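Local structure of Cyclo(L-tyrosyl-L-tyrosyl) synthase (Mycobacterium tuberculosis, 2X9Q) at residues A[50-61]-A[67-77]; A[200-208]-A[222-230]. The protein joins the tyrosyl groups of two tyrosyl-tRNAs into cyclo(L-Tyr-L-Tyr) without ATP, probably supplying the intermediate for mycocyclosin. All blocks are in the same frame, centred on the assembly; numbering follows the deposited sequence.

Contact 1 (A[50-61]-A[67-77])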
loop_
_atom_site.group_PDB
_atom_site.type_symbol
_atom_site.label_atom_id
_atom_site.label_comp_id
_atom_site.label_asym_id
_atom_site.label_seq_id
_atom_site.Cartn_x
_atom_site.Cartn_y
_atom_site.Cartn_z
ATOM N N GLN A 50 -11.400 14.702 3.449
ATOM C CA GLN A 50 -11.814 13.522 4.242
ATOM C C GLN A 50 -13.183 13.714 4.924
ATOM O O GLN A 50 -13.617 14.859 5.243
ATOM C CB GLN A 50 -10.745 13.080 5.253
ATOM C CG GLN A 50 -9.358 12.831 4.693
ATOM C CD GLN A 50 -8.277 13.010 5.775
ATOM O OE1 GLN A 50 -7.678 14.116 5.915
ATOM N NE2 GLN A 50 -8.066 11.957 6.601
ATOM N N LEU A 51 -13.840 12.573 5.140
ATOM C CA LEU A 51 -15.298 12.513 5.380
ATOM C C LEU A 51 -15.694 12.239 6.847
ATOM O O LEU A 51 -16.901 12.212 7.154
ATOM C CB LEU A 51 -15.990 11.513 4.399
ATOM C CG LEU A 51 -16.017 11.917 2.890
ATOM C CD1 LEU A 51 -16.549 10.843 1.946
ATOM C CD2 LEU A 51 -16.705 13.281 2.649
ATOM N N GLY A 52 -14.680 12.004 7.707
ATOM C CA GLY A 52 -14.857 11.697 9.140
ATOM C C GLY A 52 -14.963 12.910 10.054
ATOM O O GLY A 52 -14.800 14.083 9.611
ATOM N N ARG A 53 -15.229 12.676 11.343
ATOM C CA ARG A 53 -15.568 13.854 12.172
ATOM C C ARG A 53 -14.470 14.520 12.976
ATOM O O ARG A 53 -14.501 15.769 13.135
ATOM C CB ARG A 53 -16.948 13.802 12.891
ATOM C CG ARG A 53 -17.206 12.815 13.999
ATOM C CD ARG A 53 -18.306 13.481 14.928
ATOM N NE ARG A 53 -19.542 13.930 14.239
ATOM C CZ ARG A 53 -20.445 13.072 13.763
ATOM N NH1 ARG A 53 -21.572 13.479 13.133
ATOM N NH2 ARG A 53 -20.186 11.765 13.915
ATOM N N ARG A 54 -13.495 13.755 13.445
ATOM C CA ARG A 54 -12.350 14.429 14.063
ATOM C C ARG A 54 -11.076 13.987 13.292
ATOM O O ARG A 54 -10.254 13.245 13.830
ATOM C CB ARG A 54 -12.285 14.147 15.587
ATOM C CG ARG A 54 -11.978 15.364 16.529
ATOM C CD ARG A 54 -12.318 15.064 18.028
ATOM N NE ARG A 54 -12.583 13.627 18.260
ATOM C CZ ARG A 54 -12.995 13.052 19.408
ATOM N NH1 ARG A 54 -13.223 13.786 20.504
ATOM N NH2 ARG A 54 -13.194 11.714 19.465
ATOM N N ILE A 55 -10.961 14.413 12.027
ATOM C CA ILE A 55 -9.790 14.209 11.168
ATOM C C ILE A 55 -8.438 14.343 11.965
ATOM O O ILE A 55 -8.119 15.409 12.472
ATOM C CB ILE A 55 -9.853 15.241 10.004
ATOM C CG1 ILE A 55 -11.155 15.004 9.197
ATOM C CG2 ILE A 55 -8.609 15.154 9.101
ATOM C CD1 ILE A 55 -11.592 16.211 8.365
ATOM N N PRO A 56 -7.662 13.250 12.106
ATOM C CA PRO A 56 -6.391 13.431 12.825
ATOM C C PRO A 56 -5.454 14.359 12.054
ATOM O O PRO A 56 -5.493 14.472 10.803
ATOM C CB PRO A 56 -5.799 12.004 12.863
ATOM C CG PRO A 56 -6.986 11.116 12.741
ATOM C CD PRO A 56 -7.907 11.833 11.773
ATOM N N GLU A 57 -4.629 15.067 12.783
ATOM C CA GLU A 57 -3.595 15.832 12.090
ATOM C C GLU A 57 -2.321 15.010 12.264
ATOM O O GLU A 57 -2.319 14.011 13.018
ATOM C CB GLU A 57 -3.431 17.211 12.735
ATOM C CG GLU A 57 -4.714 18.065 12.748
ATOM C CD GLU A 57 -4.711 19.087 13.908
ATOM O OE1 GLU A 57 -4.560 18.688 15.105
ATOM O OE2 GLU A 57 -4.837 20.305 13.609
ATOM N N ALA A 58 -1.261 15.475 11.602
ATOM C CA ALA A 58 0.009 14.805 11.518
ATOM C C ALA A 58 0.790 14.938 12.838
ATOM O O ALA A 58 0.790 15.998 13.466
ATOM C CB ALA A 58 0.802 15.383 10.358
ATOM N N THR A 59 1.422 13.843 13.268
ATOM C CA THR A 59 2.370 13.906 14.359
ATOM C C THR A 59 3.825 13.718 13.774
ATOM O O THR A 59 4.054 12.849 12.909
ATOM C CB THR A 59 1.928 12.997 15.577
ATOM O OG1 THR A 59 3.039 12.795 16.467
ATOM C CG2 THR A 59 1.505 11.666 15.180
ATOM N N ALA A 60 4.755 14.606 14.168
ATOM C CA ALA A 60 6.182 14.518 13.776
ATOM C C ALA A 60 6.958 13.427 14.533
ATOM O O ALA A 60 6.956 13.406 15.760
ATOM C CB ALA A 60 6.862 15.868 13.935
ATOM N N GLN A 61 7.562 12.472 13.782
ATOM C CA GLN A 61 8.281 11.342 14.366
ATOM C C GLN A 61 9.518 11.044 13.481
ATOM O O GLN A 61 9.378 10.752 12.278
ATOM C CB GLN A 61 7.416 10.043 14.393
ATOM C CG GLN A 61 6.106 10.135 15.089
ATOM C CD GLN A 61 5.481 8.773 15.331
ATOM O OE1 GLN A 61 5.346 7.923 14.431
ATOM N NE2 GLN A 61 5.030 8.573 16.544
ATOM N N ARG A 67 0.311 11.025 9.508
ATOM C CA ARG A 67 -1.091 11.438 9.535
ATOM C C ARG A 67 -2.024 10.228 9.386
ATOM O O ARG A 67 -2.343 9.758 8.233
ATOM C CB ARG A 67 -1.343 12.510 8.479
ATOM C CG ARG A 67 -2.776 13.123 8.667
ATOM C CD ARG A 67 -3.081 14.317 7.743
ATOM N NE ARG A 67 -2.857 14.042 6.301
ATOM C CZ ARG A 67 -3.660 13.337 5.477
ATOM N NH1 ARG A 67 -4.799 12.762 5.911
ATOM N NH2 ARG A 67 -3.347 13.228 4.174
ATOM N N PRO A 68 -2.509 9.723 10.539
ATOM C CA PRO A 68 -3.474 8.616 10.433
ATOM C C PRO A 68 -4.737 9.078 9.707
ATOM O O PRO A 68 -5.188 10.221 9.862
ATOM C CB PRO A 68 -3.753 8.214 11.899
ATOM C CG PRO A 68 -2.482 8.803 12.678
ATOM C CD PRO A 68 -2.271 10.127 11.949
ATOM N N PHE A 69 -5.299 8.176 8.926
ATOM C CA PHE A 69 -6.412 8.543 8.067
ATOM C C PHE A 69 -7.718 8.782 8.888
ATOM O O PHE A 69 -8.406 9.717 8.561
ATOM C CB PHE A 69 -6.676 7.459 7.011
ATOM C CG PHE A 69 -7.658 7.891 5.951
ATOM C CD1 PHE A 69 -7.278 8.822 4.973
ATOM C CD2 PHE A 69 -8.930 7.339 5.922
ATOM C CE1 PHE A 69 -8.161 9.219 3.979
ATOM C CE2 PHE A 69 -9.884 7.730 4.940
ATOM C CZ PHE A 69 -9.472 8.653 3.933
ATOM N N THR A 70 -8.001 7.969 9.913
ATOM C CA THR A 70 -9.154 8.180 10.798
ATOM C C THR A 70 -8.692 8.190 12.276
ATOM O O THR A 70 -7.580 7.790 12.589
ATOM C CB THR A 70 -10.255 7.058 10.749
ATOM O OG1 THR A 70 -9.679 5.810 11.244
ATOM C CG2 THR A 70 -10.834 6.922 9.317
ATOM N N GLN A 71 -9.604 8.545 13.191
ATOM C CA GLN A 71 -9.249 8.484 14.636
ATOM C C GLN A 71 -8.967 7.062 15.067
ATOM O O GLN A 71 -8.223 6.825 16.046
ATOM C CB GLN A 71 -10.433 8.914 15.465
ATOM C CG GLN A 71 -10.931 10.268 15.182
ATOM C CD GLN A 71 -12.017 10.631 16.246
ATOM O OE1 GLN A 71 -11.665 10.983 17.388
ATOM N NE2 GLN A 71 -13.296 10.470 15.896
ATOM N N GLN A 72 -9.595 6.079 14.417
ATOM C CA GLN A 72 -9.291 4.717 14.829
ATOM C C GLN A 72 -7.896 4.238 14.296
ATOM O O GLN A 72 -7.190 3.488 14.971
ATOM C CB GLN A 72 -10.379 3.782 14.303
ATOM C CG GLN A 72 -11.733 4.090 15.089
ATOM C CD GLN A 72 -12.910 3.250 14.666
ATOM O OE1 GLN A 72 -14.030 3.583 15.023
ATOM N NE2 GLN A 72 -12.686 2.127 13.960
ATOM N N CYS A 73 -7.502 4.766 13.128
ATOM C CA CYS A 73 -6.144 4.512 12.605
ATOM C C CYS A 73 -5.153 5.106 13.594
ATOM O O CYS A 73 -4.058 4.631 13.691
ATOM C CB CYS A 73 -5.924 5.260 11.256
ATOM S SG CYS A 73 -7.068 4.587 9.914
ATOM N N GLN A 74 -5.495 6.217 14.222
ATOM C CA GLN A 74 -4.530 6.781 15.159
ATOM C C GLN A 74 -4.328 5.930 16.377
ATOM O O GLN A 74 -3.217 5.913 16.938
ATOM C CB GLN A 74 -4.943 8.169 15.557
ATOM C CG GLN A 74 -3.973 8.836 16.568
ATOM C CD GLN A 74 -4.552 10.054 17.112
ATOM O OE1 GLN A 74 -5.051 10.030 18.250
ATOM N NE2 GLN A 74 -4.540 11.177 16.313
ATOM N N ILE A 75 -5.407 5.275 16.858
ATOM C CA ILE A 75 -5.265 4.293 17.914
ATOM C C ILE A 75 -4.327 3.169 17.480
ATOM O O ILE A 75 -3.447 2.710 18.258
ATOM C CB ILE A 75 -6.672 3.728 18.349
ATOM C CG1 ILE A 75 -7.436 4.846 19.122
ATOM C CG2 ILE A 75 -6.449 2.512 19.241
ATOM C CD1 ILE A 75 -8.763 4.479 19.379
ATOM N N ILE A 76 -4.517 2.665 16.244
ATOM C CA ILE A 76 -3.619 1.585 15.770
ATOM C C ILE A 76 -2.125 2.001 15.666
ATOM O O ILE A 76 -1.204 1.216 15.997
ATOM C CB ILE A 76 -4.207 1.074 14.418
ATOM C CG1 ILE A 76 -5.499 0.263 14.734
ATOM C CG2 ILE A 76 -3.181 0.241 13.706
ATOM C CD1 ILE A 76 -6.498 0.016 13.441
ATOM N N HIS A 77 -1.899 3.219 15.199
ATOM C CA HIS A 77 -0.570 3.783 15.149
ATOM C C HIS A 77 0.028 3.751 16.549
ATOM O O HIS A 77 1.164 3.299 16.715
ATOM C CB HIS A 77 -0.655 5.252 14.705
ATOM C CG HIS A 77 0.675 5.973 14.675
ATOM N ND1 HIS A 77 0.767 7.327 14.880
ATOM C CD2 HIS A 77 1.963 5.517 14.575
ATOM C CE1 HIS A 77 2.039 7.703 14.808
ATOM N NE2 HIS A 77 2.793 6.618 14.689
HETATM O O HOH W 1 -6.067 12.453 8.655
#
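Gln50 NE2, Arg67 NH1, Pro56 O and Pro68 O all grip one water that joins the two segments: its oxygen donates to the two carbonyls, at 2.7 Å from Pro68 O, and accepts from the two nitrogens, pairing two acceptors with two donors. Gln50 NE2 also sits over one face of the Phe69 ring, 3.6 Å from CD1, the amide tilted 33° to it. Pro56, buried and with no N-H to satisfy, fits its ring against the backbone turn, its CG 3.4 Å from Thr70 O. There Thr70 and Cys73 form the capping box that starts helix 71-79. Farther out, Gln71 OE1 accepts from Arg54 NE and, on a lone pair in the carbonyl plane, from Arg54 NH2 (2.7 Å); Arg54 is poorly ordered, so this outer grip is less certain. At the far end His77 NE2 donates to Gln61 OE1 (2.9 Å) in the plane of its ring, and Trp105 NE1 binds the same oxygen. Residues 50-58 run along the start of helix 71-79 and the end of strand 64-68 before entering edge strand 59-61, which pairs with strand 64-68 in a hairpin through Thr59 and Val66.

Contact 2 (A[200-208]-A[222-230])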
loop_
_atom_site.group_PDB
_atom_site.type_symbol
_atom_site.label_atom_id
_atom_site.label_comp_id
_atom_site.label_asym_id
_atom_site.label_seq_id
_atom_site.Cartn_x
_atom_site.Cartn_y
_atom_site.Cartn_z
ATOM N N CYS A 200 -15.630 2.765 -6.954
ATOM C CA CYS A 200 -14.199 2.419 -7.138
ATOM C C CYS A 200 -13.668 2.955 -8.463
ATOM O O CYS A 200 -12.531 3.421 -8.487
ATOM C CB CYS A 200 -13.985 0.888 -7.029
ATOM S SG CYS A 200 -14.350 0.281 -5.393
ATOM N N GLN A 201 -14.457 2.950 -9.563
ATOM C CA GLN A 201 -13.918 3.523 -10.839
ATOM C C GLN A 201 -13.723 5.010 -10.725
ATOM O O GLN A 201 -12.759 5.535 -11.293
ATOM C CB GLN A 201 -14.838 3.396 -12.075
ATOM C CG GLN A 201 -15.140 2.065 -12.525
ATOM C CD GLN A 201 -14.038 1.485 -13.410
ATOM O OE1 GLN A 201 -13.282 2.196 -14.156
ATOM N NE2 GLN A 201 -13.922 0.181 -13.318
ATOM N N ASP A 202 -14.649 5.723 -10.024
ATOM C CA ASP A 202 -14.471 7.137 -9.875
ATOM C C ASP A 202 -13.144 7.366 -9.126
ATOM O O ASP A 202 -12.380 8.277 -9.460
ATOM C CB ASP A 202 -15.633 7.801 -9.074
ATOM C CG ASP A 202 -15.670 9.312 -9.297
ATOM O OD1 ASP A 202 -15.887 9.727 -10.472
ATOM O OD2 ASP A 202 -15.463 10.088 -8.340
ATOM N N LEU A 203 -12.932 6.610 -8.040
ATOM C CA LEU A 203 -11.694 6.738 -7.210
ATOM C C LEU A 203 -10.469 6.389 -8.072
ATOM O O LEU A 203 -9.503 7.077 -8.009
ATOM C CB LEU A 203 -11.813 5.827 -5.941
ATOM C CG LEU A 203 -12.791 6.407 -4.894
ATOM C CD1 LEU A 203 -13.076 5.471 -3.727
ATOM C CD2 LEU A 203 -12.444 7.813 -4.325
ATOM N N VAL A 204 -10.554 5.418 -8.968
ATOM C CA VAL A 204 -9.439 5.190 -9.862
ATOM C C VAL A 204 -9.182 6.382 -10.770
ATOM O O VAL A 204 -8.036 6.750 -10.919
ATOM C CB VAL A 204 -9.647 3.903 -10.657
ATOM C CG1 VAL A 204 -8.830 3.842 -11.983
ATOM C CG2 VAL A 204 -9.315 2.703 -9.706
ATOM N N ARG A 205 -10.224 6.951 -11.416
ATOM C CA ARG A 205 -10.043 8.070 -12.334
ATOM C C ARG A 205 -9.494 9.261 -11.576
ATOM O O ARG A 205 -8.625 9.955 -12.123
ATOM C CB ARG A 205 -11.336 8.458 -13.068
ATOM C CG ARG A 205 -11.819 7.361 -14.005
ATOM C CD ARG A 205 -13.266 7.605 -14.502
ATOM N NE ARG A 205 -13.635 6.506 -15.406
ATOM C CZ ARG A 205 -14.835 5.996 -15.586
ATOM N NH1 ARG A 205 -15.893 6.441 -14.876
ATOM N NH2 ARG A 205 -14.980 4.985 -16.467
ATOM N N ARG A 206 -9.958 9.513 -10.333
ATOM C CA ARG A 206 -9.391 10.631 -9.568
ATOM C C ARG A 206 -7.863 10.414 -9.365
ATOM O O ARG A 206 -7.058 11.311 -9.593
ATOM C CB ARG A 206 -10.002 10.812 -8.183
ATOM C CG ARG A 206 -11.384 11.516 -8.105
ATOM C CD ARG A 206 -11.634 12.672 -9.071
ATOM N NE ARG A 206 -12.812 12.305 -9.860
ATOM C CZ ARG A 206 -12.830 12.076 -11.181
ATOM N NH1 ARG A 206 -13.990 11.719 -11.763
ATOM N NH2 ARG A 206 -11.710 12.231 -11.926
ATOM N N PHE A 207 -7.487 9.204 -8.949
ATOM C CA PHE A 207 -6.095 8.896 -8.735
ATOM C C PHE A 207 -5.251 9.031 -10.032
ATOM O O PHE A 207 -4.118 9.518 -9.970
ATOM C CB PHE A 207 -5.950 7.504 -8.153
ATOM C CG PHE A 207 -4.558 6.994 -8.165
ATOM C CD1 PHE A 207 -3.578 7.589 -7.353
ATOM C CD2 PHE A 207 -4.195 5.915 -9.012
ATOM C CE1 PHE A 207 -2.242 7.138 -7.379
ATOM C CE2 PHE A 207 -2.856 5.428 -9.048
ATOM C CZ PHE A 207 -1.873 6.048 -8.208
ATOM N N LEU A 208 -5.784 8.563 -11.175
ATOM C CA LEU A 208 -5.042 8.655 -12.424
ATOM C C LEU A 208 -4.942 10.090 -12.887
ATOM O O LEU A 208 -3.926 10.455 -13.477
ATOM C CB LEU A 208 -5.612 7.771 -13.531
ATOM C CG LEU A 208 -5.446 6.256 -13.369
ATOM C CD1 LEU A 208 -6.165 5.506 -14.438
ATOM C CD2 LEU A 208 -3.941 5.918 -13.357
ATOM N N GLN A 222 -5.838 1.980 -19.331
ATOM C CA GLN A 222 -5.118 2.474 -18.169
ATOM C C GLN A 222 -5.973 2.314 -16.867
ATOM O O GLN A 222 -5.432 1.985 -15.804
ATOM C CB GLN A 222 -4.658 3.916 -18.308
ATOM C CG GLN A 222 -3.519 4.140 -19.384
ATOM C CD GLN A 222 -3.400 5.632 -19.818
ATOM O OE1 GLN A 222 -4.053 6.502 -19.257
ATOM N NE2 GLN A 222 -2.566 5.909 -20.811
ATOM N N GLU A 223 -7.298 2.556 -16.994
ATOM C CA GLU A 223 -8.232 2.423 -15.834
ATOM C C GLU A 223 -8.336 1.013 -15.379
ATOM O O GLU A 223 -8.282 0.773 -14.196
ATOM C CB GLU A 223 -9.620 2.943 -16.171
ATOM C CG GLU A 223 -9.595 4.417 -16.321
ATOM C CD GLU A 223 -10.969 5.006 -16.780
ATOM O OE1 GLU A 223 -12.044 4.357 -16.658
ATOM O OE2 GLU A 223 -10.930 6.170 -17.197
ATOM N N GLN A 224 -8.529 0.083 -16.318
ATOM C CA GLN A 224 -8.649 -1.323 -15.982
ATOM C C GLN A 224 -7.329 -1.852 -15.338
ATOM O O GLN A 224 -7.357 -2.535 -14.334
ATOM C CB GLN A 224 -8.968 -2.170 -17.232
ATOM C CG GLN A 224 -9.241 -3.630 -16.794
ATOM C CD GLN A 224 -10.304 -3.646 -15.601
ATOM O OE1 GLN A 224 -11.465 -3.231 -15.805
ATOM N NE2 GLN A 224 -9.892 -4.060 -14.377
ATOM N N VAL A 225 -6.164 -1.489 -15.897
ATOM C CA VAL A 225 -4.906 -1.981 -15.289
ATOM C C VAL A 225 -4.710 -1.361 -13.894
ATOM O O VAL A 225 -4.279 -2.046 -12.961
ATOM C CB VAL A 225 -3.696 -1.707 -16.246
ATOM C CG1 VAL A 225 -2.320 -1.891 -15.522
ATOM C CG2 VAL A 225 -3.883 -2.621 -17.489
ATOM N N CYS A 226 -5.045 -0.086 -13.745
ATOM C CA CYS A 226 -4.908 0.554 -12.440
ATOM C C CYS A 226 -5.849 -0.129 -11.400
ATOM O O CYS A 226 -5.450 -0.386 -10.262
ATOM C CB CYS A 226 -5.276 2.047 -12.551
ATOM S SG CYS A 226 -5.018 2.940 -11.041
HETATM N N MSE A 227 -7.073 -0.430 -11.819
HETATM C CA MSE A 227 -8.005 -1.220 -10.946
HETATM C C MSE A 227 -7.363 -2.558 -10.569
HETATM O O MSE A 227 -7.453 -3.013 -9.414
HETATM C CB MSE A 227 -9.357 -1.419 -11.634
HETATM C CG MSE A 227 -10.430 -2.266 -10.817
HETATM SE SE MSE A 227 -11.014 -1.175 -9.281
HETATM C CE MSE A 227 -12.252 -0.045 -10.456
ATOM N N ASP A 228 -6.689 -3.218 -11.520
ATOM C CA ASP A 228 -6.068 -4.506 -11.198
ATOM C C ASP A 228 -4.945 -4.342 -10.167
ATOM O O ASP A 228 -4.787 -5.178 -9.262
ATOM C CB ASP A 228 -5.478 -5.176 -12.469
ATOM C CG ASP A 228 -6.553 -5.713 -13.427
ATOM O OD1 ASP A 228 -7.752 -5.848 -13.083
ATOM O OD2 ASP A 228 -6.175 -5.969 -14.572
ATOM N N TYR A 229 -4.143 -3.322 -10.351
ATOM C CA TYR A 229 -2.962 -3.008 -9.537
ATOM C C TYR A 229 -3.448 -2.701 -8.094
ATOM O O TYR A 229 -2.967 -3.286 -7.143
ATOM C CB TYR A 229 -2.289 -1.774 -10.169
ATOM C CG TYR A 229 -1.003 -1.291 -9.520
ATOM C CD1 TYR A 229 -1.012 -0.664 -8.247
ATOM C CD2 TYR A 229 0.255 -1.423 -10.219
ATOM C CE1 TYR A 229 0.257 -0.204 -7.632
ATOM C CE2 TYR A 229 1.515 -0.978 -9.623
ATOM C CZ TYR A 229 1.499 -0.374 -8.329
ATOM O OH TYR A 229 2.701 0.053 -7.755
ATOM N N ILE A 230 -4.510 -1.900 -7.977
ATOM C CA ILE A 230 -5.086 -1.501 -6.636
ATOM C C ILE A 230 -5.765 -2.698 -5.965
ATOM O O ILE A 230 -5.594 -2.931 -4.748
ATOM C CB ILE A 230 -6.066 -0.362 -6.866
ATOM C CG1 ILE A 230 -5.257 0.961 -7.017
ATOM C CG2 ILE A 230 -7.039 -0.245 -5.692
ATOM C CD1 ILE A 230 -6.176 2.077 -7.666
#
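Val204 fits as a knob among Glu223, Cys226, Met227 and Ile230, where helices 200-208 and 222-230 cross at 104° with their axes 9.9 Å apart. The crossing packs helix 194-210 on helix 220-244, whose Tyr229 and Ile230 probably bind substrate. The two valine methyls divide the work: CG1, anti to the backbone N (chi1 158°), rests on Cys226 CB, and CG2 meets Ile230 CD1 at 3.8 Å. A short branched residue suits this crossing, because it fills the hole without forcing the helices apart. Met227, present as selenomethionine, bends at chi2 and chi3, which brings its methyl CE back between Val204 CG2, Cys200 CB and the amide of Gln201. About a turn on from Val204, Phe207 and Leu208 meet Cys226: SG lies in the plane of the Phe207 ring at its edge, 3.7 Å from CD2, a sulfur-aromatic contact, and Leu208 CD2 packs on the same sulfur.

The stem of Glu223 packs as a second knob among Gln201, Val204, Arg205 and Leu208. The looser, solvent-facing part is the exposed Arg205 at the border. Glu223 OE1 accepts from Arg205 NE and NH2, each at 3.0 Å, receiving NH2 on its syn lone pair and NE from above the carboxylate plane. This side-on grip centres on one oxygen; with the planes 66° apart it is not a flat, two-oxygen pairing. Apolar and sulfur-bearing groups therefore fill the buried crossing by shape, while the salt bridge adds a directional tie where solvent probably weakens the attraction between the charges.

Overall arrangement
Contact 1 closes before contact 2 opens along the chain; their centres lie 25 Å apart and their nearest atoms about 8 Å, without touching. Helix 260-263 bridges the gap, touched by Leu51 and Phe69 of contact 1 and by Cys200 and Leu203 of contact 2. The probable substrate pocket relates unequally to the two. In contact 2 the Ile230 side chain is about 5 Å from that of Glu233, which may be critical in catalysis. Tyr253, another probable substrate residue, has its side chain about 7 Å from that of Phe207 and about 10 Å from that of Arg67 in contact 1.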